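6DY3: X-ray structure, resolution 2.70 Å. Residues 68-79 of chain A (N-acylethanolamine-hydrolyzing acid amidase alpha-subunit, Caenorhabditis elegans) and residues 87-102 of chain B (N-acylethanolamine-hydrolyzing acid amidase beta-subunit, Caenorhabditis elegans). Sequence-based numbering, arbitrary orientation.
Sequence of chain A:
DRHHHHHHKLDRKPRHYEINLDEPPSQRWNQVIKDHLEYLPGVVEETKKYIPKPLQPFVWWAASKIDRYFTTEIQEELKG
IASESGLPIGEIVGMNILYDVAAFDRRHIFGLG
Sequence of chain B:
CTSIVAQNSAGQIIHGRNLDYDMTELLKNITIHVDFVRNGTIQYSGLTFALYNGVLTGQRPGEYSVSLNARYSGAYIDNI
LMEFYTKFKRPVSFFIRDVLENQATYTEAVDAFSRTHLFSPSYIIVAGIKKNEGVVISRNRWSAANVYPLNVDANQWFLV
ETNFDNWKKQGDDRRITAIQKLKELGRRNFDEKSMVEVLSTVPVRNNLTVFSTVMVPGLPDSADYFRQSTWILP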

ATOM      1  N   ARG A  68     -17.986  11.195   9.314  1.00 55.96           N
ATOM      2  CA  ARG A  68     -18.057  11.913   8.048  1.00 53.95           C
ATOM      3  C   ARG A  68     -17.187  11.308   6.955  1.00 51.10           C
ATOM      4  O   ARG A  68     -17.418  11.600   5.777  1.00 53.58           O
ATOM      5  CB  ARG A  68     -17.651  13.379   8.255  1.00 55.52           C
ATOM      6  CG  ARG A  68     -18.413  14.076   9.367  1.00 62.61           C
ATOM      7  CD  ARG A  68     -18.033  15.545   9.481  1.00 69.41           C
ATOM      8  NE  ARG A  68     -18.583  16.341   8.389  1.00 75.31           N
ATOM      9  CZ  ARG A  68     -19.782  16.918   8.406  1.00 78.00           C
ATOM     10  NH1 ARG A  68     -20.577  16.792   9.461  1.00 75.33           N
ATOM     11  NH2 ARG A  68     -20.189  17.626   7.360  1.00 82.28           N
ATOM     12  N   TYR A  69     -16.199  10.479   7.302  1.00 45.90           N
ATOM     13  CA  TYR A  69     -15.233   9.993   6.323  1.00 45.12           C
ATOM     14  C   TYR A  69     -15.343   8.508   6.015  1.00 44.95           C
ATOM     15  O   TYR A  69     -14.864   8.082   4.958  1.00 42.25           O
ATOM     16  CB  TYR A  69     -13.802  10.268   6.809  1.00 42.53           C
ATOM     17  CG  TYR A  69     -13.626  11.593   7.509  1.00 40.13           C
ATOM     18  CD1 TYR A  69     -13.788  12.781   6.824  1.00 41.30           C
ATOM     19  CD2 TYR A  69     -13.291  11.652   8.855  1.00 39.83           C
ATOM     20  CE1 TYR A  69     -13.623  13.996   7.456  1.00 45.85           C
ATOM     21  CE2 TYR A  69     -13.123  12.860   9.498  1.00 40.59           C
ATOM     22  CZ  TYR A  69     -13.293  14.033   8.790  1.00 44.42           C
ATOM     23  OH  TYR A  69     -13.133  15.254   9.406  1.00 43.81           O
ATOM     24  N   PHE A  70     -15.964   7.722   6.890  1.00 47.98           N
ATOM     25  CA  PHE A  70     -15.948   6.273   6.790  1.00 51.12           C
ATOM     26  C   PHE A  70     -17.366   5.722   6.817  1.00 53.68           C
ATOM     27  O   PHE A  70     -18.298   6.355   7.321  1.00 57.73           O
ATOM     28  CB  PHE A  70     -15.144   5.641   7.938  1.00 49.90           C
ATOM     29  CG  PHE A  70     -13.791   6.257   8.150  1.00 48.50           C
ATOM     30  CD1 PHE A  70     -12.726   5.951   7.309  1.00 48.55           C
ATOM     31  CD2 PHE A  70     -13.578   7.131   9.202  1.00 48.81           C
ATOM     32  CE1 PHE A  70     -11.477   6.514   7.511  1.00 46.48           C
ATOM     33  CE2 PHE A  70     -12.330   7.699   9.409  1.00 49.61           C
ATOM     34  CZ  PHE A  70     -11.278   7.390   8.564  1.00 47.79           C
ATOM     35  N   THR A  71     -17.515   4.521   6.264  1.00 49.43           N
ATOM     36  CA  THR A  71     -18.752   3.775   6.418  1.00 44.35           C
ATOM     37  C   THR A  71     -18.909   3.348   7.873  1.00 45.11           C
ATOM     38  O   THR A  71     -17.949   3.332   8.646  1.00 46.85           O
ATOM     39  CB  THR A  71     -18.763   2.536   5.516  1.00 42.66           C
ATOM     40  OG1 THR A  71     -17.789   1.588   5.976  1.00 42.53           O
ATOM     41  CG2 THR A  71     -18.459   2.904   4.078  1.00 42.79           C
ATOM     42  N   THR A  72     -20.141   2.998   8.249  1.00 51.99           N
ATOM     43  CA  THR A  72     -20.389   2.541   9.614  1.00 55.14           C
ATOM     44  C   THR A  72     -19.499   1.354   9.970  1.00 54.66           C
ATOM     45  O   THR A  72     -18.979   1.272  11.090  1.00 52.70           O
ATOM     46  CB  THR A  72     -21.864   2.176   9.790  1.00 58.01           C
ATOM     47  OG1 THR A  72     -22.681   3.286   9.397  1.00 59.67           O
ATOM     48  CG2 THR A  72     -22.170   1.826  11.239  1.00 59.92           C
ATOM     49  N   GLU A  73     -19.303   0.428   9.027  1.00 53.84           N
ATOM     50  CA  GLU A  73     -18.449  -0.727   9.284  1.00 51.66           C
ATOM     51  C   GLU A  73     -17.046  -0.286   9.676  1.00 50.67           C
ATOM     52  O   GLU A  73     -16.499  -0.735  10.689  1.00 53.41           O
ATOM     53  CB  GLU A  73     -18.408  -1.627   8.049  1.00 53.04           C
ATOM     54  CG  GLU A  73     -17.508  -2.852   8.200  1.00 57.42           C
ATOM     55  CD  GLU A  73     -17.333  -3.628   6.902  1.00 58.61           C
ATOM     56  OE1 GLU A  73     -17.738  -3.122   5.834  1.00 56.53           O
ATOM     57  OE2 GLU A  73     -16.794  -4.753   6.955  1.00 61.27           O
ATOM     58  N   ILE A  74     -16.445   0.603   8.883  1.00 44.92           N
ATOM     59  CA  ILE A  74     -15.089   1.047   9.177  1.00 43.48           C
ATOM     60  C   ILE A  74     -15.062   1.856  10.469  1.00 43.57           C
ATOM     61  O   ILE A  74     -14.074   1.821  11.214  1.00 43.27           O
ATOM     62  CB  ILE A  74     -14.526   1.852   7.989  1.00 42.59           C
ATOM     63  CG1 ILE A  74     -14.402   0.976   6.735  1.00 42.14           C
ATOM     64  CG2 ILE A  74     -13.176   2.469   8.339  1.00 41.76           C
ATOM     65  CD1 ILE A  74     -13.431  -0.187   6.861  1.00 42.08           C
ATOM     66  N   GLN A  75     -16.125   2.611  10.751  1.00 44.40           N
ATOM     67  CA  GLN A  75     -16.186   3.358  12.002  1.00 48.34           C
ATOM     68  C   GLN A  75     -16.067   2.425  13.200  1.00 52.66           C
ATOM     69  O   GLN A  75     -15.320   2.697  14.147  1.00 52.87           O
ATOM     70  CB  GLN A  75     -17.492   4.145  12.074  1.00 51.10           C
ATOM     71  CG  GLN A  75     -17.602   5.268  11.074  1.00 50.45           C
ATOM     72  CD  GLN A  75     -18.930   5.989  11.166  1.00 52.82           C
ATOM     73  OE1 GLN A  75     -19.470   6.188  12.258  1.00 54.01           O
ATOM     74  NE2 GLN A  75     -19.468   6.385  10.018  1.00 53.14           N
ATOM     75  N   GLU A  76     -16.797   1.311  13.174  1.00 57.52           N
ATOM     76  CA  GLU A  76     -16.774   0.401  14.310  1.00 64.59           C
ATOM     77  C   GLU A  76     -15.415  -0.276  14.450  1.00 63.13           C
ATOM     78  O   GLU A  76     -14.953  -0.516  15.571  1.00 69.22           O
ATOM     79  CB  GLU A  76     -17.889  -0.632  14.160  1.00 70.71           C
ATOM     80  CG  GLU A  76     -19.283  -0.038  14.214  1.00 76.68           C
ATOM     81  CD  GLU A  76     -20.368  -1.070  13.965  1.00 86.01           C
ATOM     82  OE1 GLU A  76     -20.089  -2.285  14.084  1.00 89.07           O
ATOM     83  OE2 GLU A  76     -21.505  -0.666  13.643  1.00 90.02           O
ATOM     84  N   GLU A  77     -14.750  -0.576  13.332  1.00 53.15           N
ATOM     85  CA  GLU A  77     -13.407  -1.140  13.410  1.00 49.19           C
ATOM     86  C   GLU A  77     -12.449  -0.161  14.073  1.00 49.21           C
ATOM     87  O   GLU A  77     -11.693  -0.527  14.979  1.00 48.70           O
ATOM     88  CB  GLU A  77     -12.901  -1.512  12.017  1.00 50.35           C
ATOM     89  CG  GLU A  77     -13.624  -2.671  11.365  1.00 52.78           C
ATOM     90  CD  GLU A  77     -12.878  -3.208  10.151  1.00 53.52           C
ATOM     91  OE1 GLU A  77     -11.712  -2.807   9.947  1.00 54.84           O
ATOM     92  OE2 GLU A  77     -13.450  -4.033   9.405  1.00 52.44           O
ATOM     93  N   LEU A  78     -12.473   1.097  13.631  1.00 52.80           N
ATOM     94  CA  LEU A  78     -11.590   2.100  14.213  1.00 53.63           C
ATOM     95  C   LEU A  78     -11.887   2.298  15.693  1.00 53.58           C
ATOM     96  O   LEU A  78     -10.964   2.420  16.507  1.00 56.76           O
ATOM     97  CB  LEU A  78     -11.730   3.416  13.454  1.00 53.72           C
ATOM     98  CG  LEU A  78     -11.187   3.402  12.023  1.00 52.08           C
ATOM     99  CD1 LEU A  78     -11.652   4.640  11.271  1.00 54.77           C
ATOM    100  CD2 LEU A  78      -9.655   3.300  12.013  1.00 47.11           C
ATOM    101  N   LYS A  79     -13.168   2.332  16.063  1.00 49.48           N
ATOM    102  CA  LYS A  79     -13.518   2.435  17.474  1.00 52.50           C
ATOM    103  C   LYS A  79     -13.043   1.210  18.242  1.00 52.09           C
ATOM    104  O   LYS A  79     -12.503   1.332  19.348  1.00 54.18           O
ATOM    105  CB  LYS A  79     -15.029   2.620  17.626  1.00 56.52           C
ATOM    106  CG  LYS A  79     -15.520   3.995  17.184  1.00 57.30           C
ATOM    107  CD  LYS A  79     -17.009   4.174  17.401  1.00 62.41           C
ATOM    108  CE  LYS A  79     -17.454   5.581  17.017  1.00 69.72           C
ATOM    109  NZ  LYS A  79     -16.676   6.655  17.729  1.00 71.85           N
TER
ATOM    110  N   LYS B  87      -7.302  13.846   0.945  1.00 31.81           N
ATOM    111  CA  LYS B  87      -7.092  12.688   1.809  1.00 34.01           C
ATOM    112  C   LYS B  87      -8.275  12.474   2.744  1.00 34.55           C
ATOM    113  O   LYS B  87      -8.643  11.330   3.037  1.00 34.70           O
ATOM    114  CB  LYS B  87      -5.803  12.860   2.611  1.00 35.19           C
ATOM    115  CG  LYS B  87      -4.535  12.562   1.821  1.00 36.69           C
ATOM    116  CD  LYS B  87      -3.313  12.620   2.716  1.00 39.21           C
ATOM    117  CE  LYS B  87      -2.091  12.027   2.045  1.00 42.97           C
ATOM    118  NZ  LYS B  87      -1.632  12.840   0.892  1.00 48.31           N
ATOM    119  N   PHE B  88      -8.885  13.561   3.225  1.00 35.83           N
ATOM    120  CA  PHE B  88     -10.075  13.448   4.063  1.00 33.44           C
ATOM    121  C   PHE B  88     -11.313  13.153   3.227  1.00 34.19           C
ATOM    122  O   PHE B  88     -12.216  12.439   3.673  1.00 31.17           O
ATOM    123  CB  PHE B  88     -10.283  14.736   4.866  1.00 31.93           C
ATOM    124  CG  PHE B  88      -9.532  14.776   6.164  1.00 28.35           C
ATOM    125  CD1 PHE B  88     -10.106  14.275   7.321  1.00 28.09           C
ATOM    126  CD2 PHE B  88      -8.259  15.330   6.230  1.00 29.09           C
ATOM    127  CE1 PHE B  88      -9.418  14.314   8.528  1.00 29.80           C
ATOM    128  CE2 PHE B  88      -7.560  15.375   7.429  1.00 29.31           C
ATOM    129  CZ  PHE B  88      -8.140  14.868   8.582  1.00 30.17           C
ATOM    130  N   LYS B  89     -11.377  13.708   2.019  1.00 43.84           N
ATOM    131  CA  LYS B  89     -12.569  13.562   1.195  1.00 47.69           C
ATOM    132  C   LYS B  89     -12.751  12.121   0.731  1.00 48.96           C
ATOM    133  O   LYS B  89     -13.889  11.655   0.600  1.00 53.06           O
ATOM    134  CB  LYS B  89     -12.469  14.499  -0.009  1.00 51.48           C
ATOM    135  CG  LYS B  89     -13.780  14.829  -0.693  1.00 57.63           C
ATOM    136  CD  LYS B  89     -14.627  15.765   0.150  1.00 58.65           C
ATOM    137  CE  LYS B  89     -15.911  16.158  -0.570  1.00 61.53           C
ATOM    138  NZ  LYS B  89     -16.743  17.077   0.254  1.00 64.01           N
ATOM    139  N   ARG B  90     -11.654  11.405   0.492  1.00 49.52           N
ATOM    140  CA  ARG B  90     -11.715  10.012   0.045  1.00 43.69           C
ATOM    141  C   ARG B  90     -10.533   9.260   0.639  1.00 37.07           C
ATOM    142  O   ARG B  90      -9.482   9.119  -0.001  1.00 36.43           O
ATOM    143  CB  ARG B  90     -11.706   9.918  -1.479  1.00 43.00           C
ATOM    144  CG  ARG B  90     -11.923   8.522  -2.020  1.00 48.01           C
ATOM    145  CD  ARG B  90     -12.329   8.559  -3.485  1.00 51.57           C
ATOM    146  NE  ARG B  90     -13.776   8.733  -3.634  1.00 56.05           N
ATOM    147  CZ  ARG B  90     -14.375   9.864  -4.002  1.00 56.48           C
ATOM    148  NH1 ARG B  90     -13.673  10.956  -4.276  1.00 53.02           N
ATOM    149  NH2 ARG B  90     -15.696   9.904  -4.100  1.00 61.05           N
ATOM    150  N   PRO B  91     -10.665   8.762   1.869  1.00 34.53           N
ATOM    151  CA  PRO B  91      -9.555   8.038   2.504  1.00 35.90           C
ATOM    152  C   PRO B  91      -8.987   6.942   1.610  1.00 35.88           C
ATOM    153  O   PRO B  91      -9.709   6.068   1.123  1.00 35.90           O
ATOM    154  CB  PRO B  91     -10.193   7.473   3.775  1.00 36.61           C
ATOM    155  CG  PRO B  91     -11.276   8.433   4.093  1.00 35.41           C
ATOM    156  CD  PRO B  91     -11.824   8.877   2.767  1.00 35.18           C
ATOM    157  N   VAL B  92      -7.671   6.999   1.395  1.00 36.67           N
ATOM    158  CA  VAL B  92      -7.041   6.207   0.342  1.00 36.64           C
ATOM    159  C   VAL B  92      -7.011   4.728   0.711  1.00 35.15           C
ATOM    160  O   VAL B  92      -7.413   3.870  -0.081  1.00 38.37           O
ATOM    161  CB  VAL B  92      -5.630   6.747   0.055  1.00 36.91           C
ATOM    162  CG1 VAL B  92      -4.854   5.803  -0.849  1.00 37.55           C
ATOM    163  CG2 VAL B  92      -5.725   8.133  -0.576  1.00 37.36           C
ATOM    164  N   SER B  93      -6.521   4.402   1.910  1.00 29.91           N
ATOM    165  CA  SER B  93      -6.332   2.994   2.255  1.00 28.82           C
ATOM    166  C   SER B  93      -7.655   2.240   2.287  1.00 31.14           C
ATOM    167  O   SER B  93      -7.698   1.046   1.965  1.00 31.00           O
ATOM    168  CB  SER B  93      -5.626   2.862   3.605  1.00 28.19           C
ATOM    169  OG  SER B  93      -6.488   3.220   4.669  1.00 28.66           O
ATOM    170  N   PHE B  94      -8.741   2.913   2.670  1.00 31.89           N
ATOM    171  CA  PHE B  94     -10.036   2.248   2.730  1.00 34.34           C
ATOM    172  C   PHE B  94     -10.701   2.181   1.365  1.00 35.89           C
ATOM    173  O   PHE B  94     -11.489   1.265   1.104  1.00 39.38           O
ATOM    174  CB  PHE B  94     -10.925   2.957   3.748  1.00 32.86           C
ATOM    175  CG  PHE B  94     -10.335   2.968   5.118  1.00 32.75           C
ATOM    176  CD1 PHE B  94      -9.598   4.049   5.553  1.00 30.97           C
ATOM    177  CD2 PHE B  94     -10.467   1.865   5.954  1.00 34.75           C
ATOM    178  CE1 PHE B  94      -9.026   4.052   6.807  1.00 32.56           C
ATOM    179  CE2 PHE B  94      -9.895   1.864   7.216  1.00 33.63           C
ATOM    180  CZ  PHE B  94      -9.173   2.962   7.640  1.00 32.13           C
ATOM    181  N   PHE B  95     -10.380   3.118   0.476  1.00 34.48           N
ATOM    182  CA  PHE B  95     -10.841   2.994  -0.899  1.00 36.47           C
ATOM    183  C   PHE B  95     -10.234   1.760  -1.551  1.00 38.03           C
ATOM    184  O   PHE B  95     -10.936   0.998  -2.226  1.00 36.98           O
ATOM    185  CB  PHE B  95     -10.484   4.258  -1.684  1.00 36.14           C
ATOM    186  CG  PHE B  95     -11.022   4.278  -3.088  1.00 33.47           C
ATOM    187  CD1 PHE B  95     -12.220   4.903  -3.362  1.00 35.47           C
ATOM    188  CD2 PHE B  95     -10.338   3.678  -4.124  1.00 33.30           C
ATOM    189  CE1 PHE B  95     -12.727   4.929  -4.641  1.00 39.82           C
ATOM    190  CE2 PHE B  95     -10.840   3.699  -5.403  1.00 36.24           C
ATOM    191  CZ  PHE B  95     -12.036   4.324  -5.663  1.00 39.23           C
ATOM    192  N   ILE B  96      -8.931   1.541  -1.344  1.00 43.01           N
ATOM    193  CA  ILE B  96      -8.262   0.361  -1.893  1.00 44.19           C
ATOM    194  C   ILE B  96      -8.902  -0.911  -1.350  1.00 43.65           C
ATOM    195  O   ILE B  96      -9.198  -1.849  -2.100  1.00 43.36           O
ATOM    196  CB  ILE B  96      -6.752   0.397  -1.584  1.00 40.51           C
ATOM    197  CG1 ILE B  96      -6.113   1.713  -2.061  1.00 42.57           C
ATOM    198  CG2 ILE B  96      -6.047  -0.811  -2.206  1.00 37.25           C
ATOM    199  CD1 ILE B  96      -6.132   1.914  -3.563  1.00 45.32           C
ATOM    200  N   ARG B  97      -9.102  -0.971  -0.031  1.00 40.62           N
ATOM    201  CA  ARG B  97      -9.693  -2.164   0.565  1.00 39.89           C
ATOM    202  C   ARG B  97     -11.094  -2.401   0.025  1.00 42.62           C
ATOM    203  O   ARG B  97     -11.490  -3.546  -0.214  1.00 46.71           O
ATOM    204  CB  ARG B  97      -9.717  -2.033   2.087  1.00 38.72           C
ATOM    205  CG  ARG B  97     -10.360  -3.208   2.797  1.00 38.34           C
ATOM    206  CD  ARG B  97     -10.343  -3.010   4.297  1.00 40.88           C
ATOM    207  NE  ARG B  97     -11.220  -3.952   4.987  1.00 45.04           N
ATOM    208  CZ  ARG B  97     -11.453  -3.934   6.297  1.00 46.59           C
ATOM    209  NH1 ARG B  97     -10.875  -3.016   7.066  1.00 43.20           N
ATOM    210  NH2 ARG B  97     -12.271  -4.832   6.840  1.00 46.58           N
ATOM    211  N   ASP B  98     -11.859  -1.328  -0.174  1.00 43.80           N
ATOM    212  CA  ASP B  98     -13.208  -1.468  -0.709  1.00 44.13           C
ATOM    213  C   ASP B  98     -13.182  -2.036  -2.121  1.00 41.96           C
ATOM    214  O   ASP B  98     -14.069  -2.804  -2.506  1.00 46.78           O
ATOM    215  CB  ASP B  98     -13.917  -0.115  -0.684  1.00 48.22           C
ATOM    216  CG  ASP B  98     -15.338  -0.190  -1.197  1.00 53.47           C
ATOM    217  OD1 ASP B  98     -16.228  -0.620  -0.430  1.00 57.85           O
ATOM    218  OD2 ASP B  98     -15.568   0.189  -2.366  1.00 52.41           O
ATOM    219  N   VAL B  99     -12.181  -1.658  -2.915  1.00 37.76           N
ATOM    220  CA  VAL B  99     -12.059  -2.220  -4.256  1.00 39.05           C
ATOM    221  C   VAL B  99     -11.731  -3.705  -4.182  1.00 40.15           C
ATOM    222  O   VAL B  99     -12.295  -4.518  -4.927  1.00 41.93           O
ATOM    223  CB  VAL B  99     -11.004  -1.442  -5.068  1.00 38.52           C
ATOM    224  CG1 VAL B  99     -10.729  -2.127  -6.411  1.00 37.91           C
ATOM    225  CG2 VAL B  99     -11.458  -0.012  -5.290  1.00 36.66           C
ATOM    226  N   LEU B 100     -10.816  -4.086  -3.285  1.00 38.45           N
ATOM    227  CA  LEU B 100     -10.473  -5.496  -3.128  1.00 40.90           C
ATOM    228  C   LEU B 100     -11.677  -6.320  -2.700  1.00 44.12           C
ATOM    229  O   LEU B 100     -11.754  -7.512  -3.015  1.00 48.00           O
ATOM    230  CB  LEU B 100      -9.346  -5.659  -2.103  1.00 38.25           C
ATOM    231  CG  LEU B 100      -7.942  -5.244  -2.545  1.00 36.38           C
ATOM    232  CD1 LEU B 100      -6.984  -5.245  -1.358  1.00 34.80           C
ATOM    233  CD2 LEU B 100      -7.436  -6.161  -3.645  1.00 37.40           C
ATOM    234  N   GLU B 101     -12.625  -5.707  -1.996  1.00 43.31           N
ATOM    235  CA  GLU B 101     -13.768  -6.435  -1.463  1.00 46.47           C
ATOM    236  C   GLU B 101     -14.926  -6.537  -2.446  1.00 47.75           C
ATOM    237  O   GLU B 101     -15.651  -7.535  -2.420  1.00 50.97           O
ATOM    238  CB  GLU B 101     -14.253  -5.768  -0.173  1.00 46.55           C
ATOM    239  CG  GLU B 101     -15.301  -6.570   0.588  1.00 47.22           C
ATOM    240  CD  GLU B 101     -15.508  -6.066   2.006  1.00 48.39           C
ATOM    241  OE1 GLU B 101     -14.521  -5.983   2.766  1.00 48.81           O
ATOM    242  OE2 GLU B 101     -16.660  -5.755   2.363  1.00 51.48           O
ATOM    243  N   ASN B 102     -15.108  -5.543  -3.323  1.00 48.04           N
ATOM    244  CA  ASN B 102     -16.284  -5.463  -4.182  1.00 49.86           C
ATOM    245  C   ASN B 102     -15.997  -5.563  -5.676  1.00 51.50           C
ATOM    246  O   ASN B 102     -16.950  -5.664  -6.456  1.00 58.68           O
ATOM    247  CB  ASN B 102     -17.038  -4.150  -3.912  1.00 51.56           C
ATOM    248  CG  ASN B 102     -17.480  -4.022  -2.470  1.00 53.49           C
ATOM    249  OD1 ASN B 102     -17.967  -4.982  -1.872  1.00 57.81           O
ATOM    250  ND2 ASN B 102     -17.274  -2.846  -1.890  1.00 51.06           N
TER

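The apolar centre of the contact is the ring of Phe B94, which, with Tyr A69, loses the most surface to the opposite stretch, 76 Å² of the 474 Å² buried in all. Its CA-to-CB bond points toward chain A, and chi1 of -59° (m) carries the ring among three alpha-subunit side chains. Phe A70 presents its edge to the face of Phe B94: the centroids lie 5.2 Å apart, the planes meet at 73°, and Phe A70 CE1 comes within 3.5 Å of Phe B94 CE1. The CA-to-CB bond of Phe A70 points sideways, so it is the length of the aromatic side chain that brings its end into this contact. Ile A74 CG2 packs 3.5 Å from Phe B94 CE2, while Leu A78 CD2 approaches Phe B94 CZ more loosely, at 4.4 Å. Ile A74 and Leu A78 are one helical turn apart, a spacing supported by the 3.0 Å hydrogen bond from Leu A78 N to Ile A74 O.

Pro B91 extends the apolar surface toward the start of the chain A stretch. Its CG lies 3.9 Å from Phe A70 CE1 and 3.7 Å from Tyr A69 O. As the N-cap residue of helix 92-102, it offers a compact, buried ring without a polar side-chain group. Beyond it, Phe B88 turns its edge to the face of Tyr A69, with centroids 5.1 Å apart, planes at 64°, and Tyr A69 CZ 3.5 Å from Phe B88 CD1. Tyrosine suits this partly exposed site: its ring packs against phenylalanine while its OH is hydrogen-bonded elsewhere in the structure.

In the other direction, the contact becomes polar at Arg B97. Its side chain is extended, with chi1 to chi3 all t, and reaches Glu A77 with a two-pronged salt bridge. Arg B97 NH1 donates to Glu A77 OE1 at 3.0 Å and 170°, and Arg B97 NH2 donates to Glu A77 OE2 at 2.9 Å and 149°. Both residues are buried, so the pairing matches charges that would be costly to leave unpaired. Ile A74 CD1 lies over one face of the guanidinium, 3.8 Å from Arg B97 NH1, leaving the edge to the carboxylate.

At the margin, Glu A73 OE2 is 4.5 Å from Arg B97 NH2 but well out of the guanidinium plane, so the relation is one of charge alone. Glu A73 OE1 also lies 4.5 Å from Glu B101 OE2, a proximity of like charges that offers no attraction of its own.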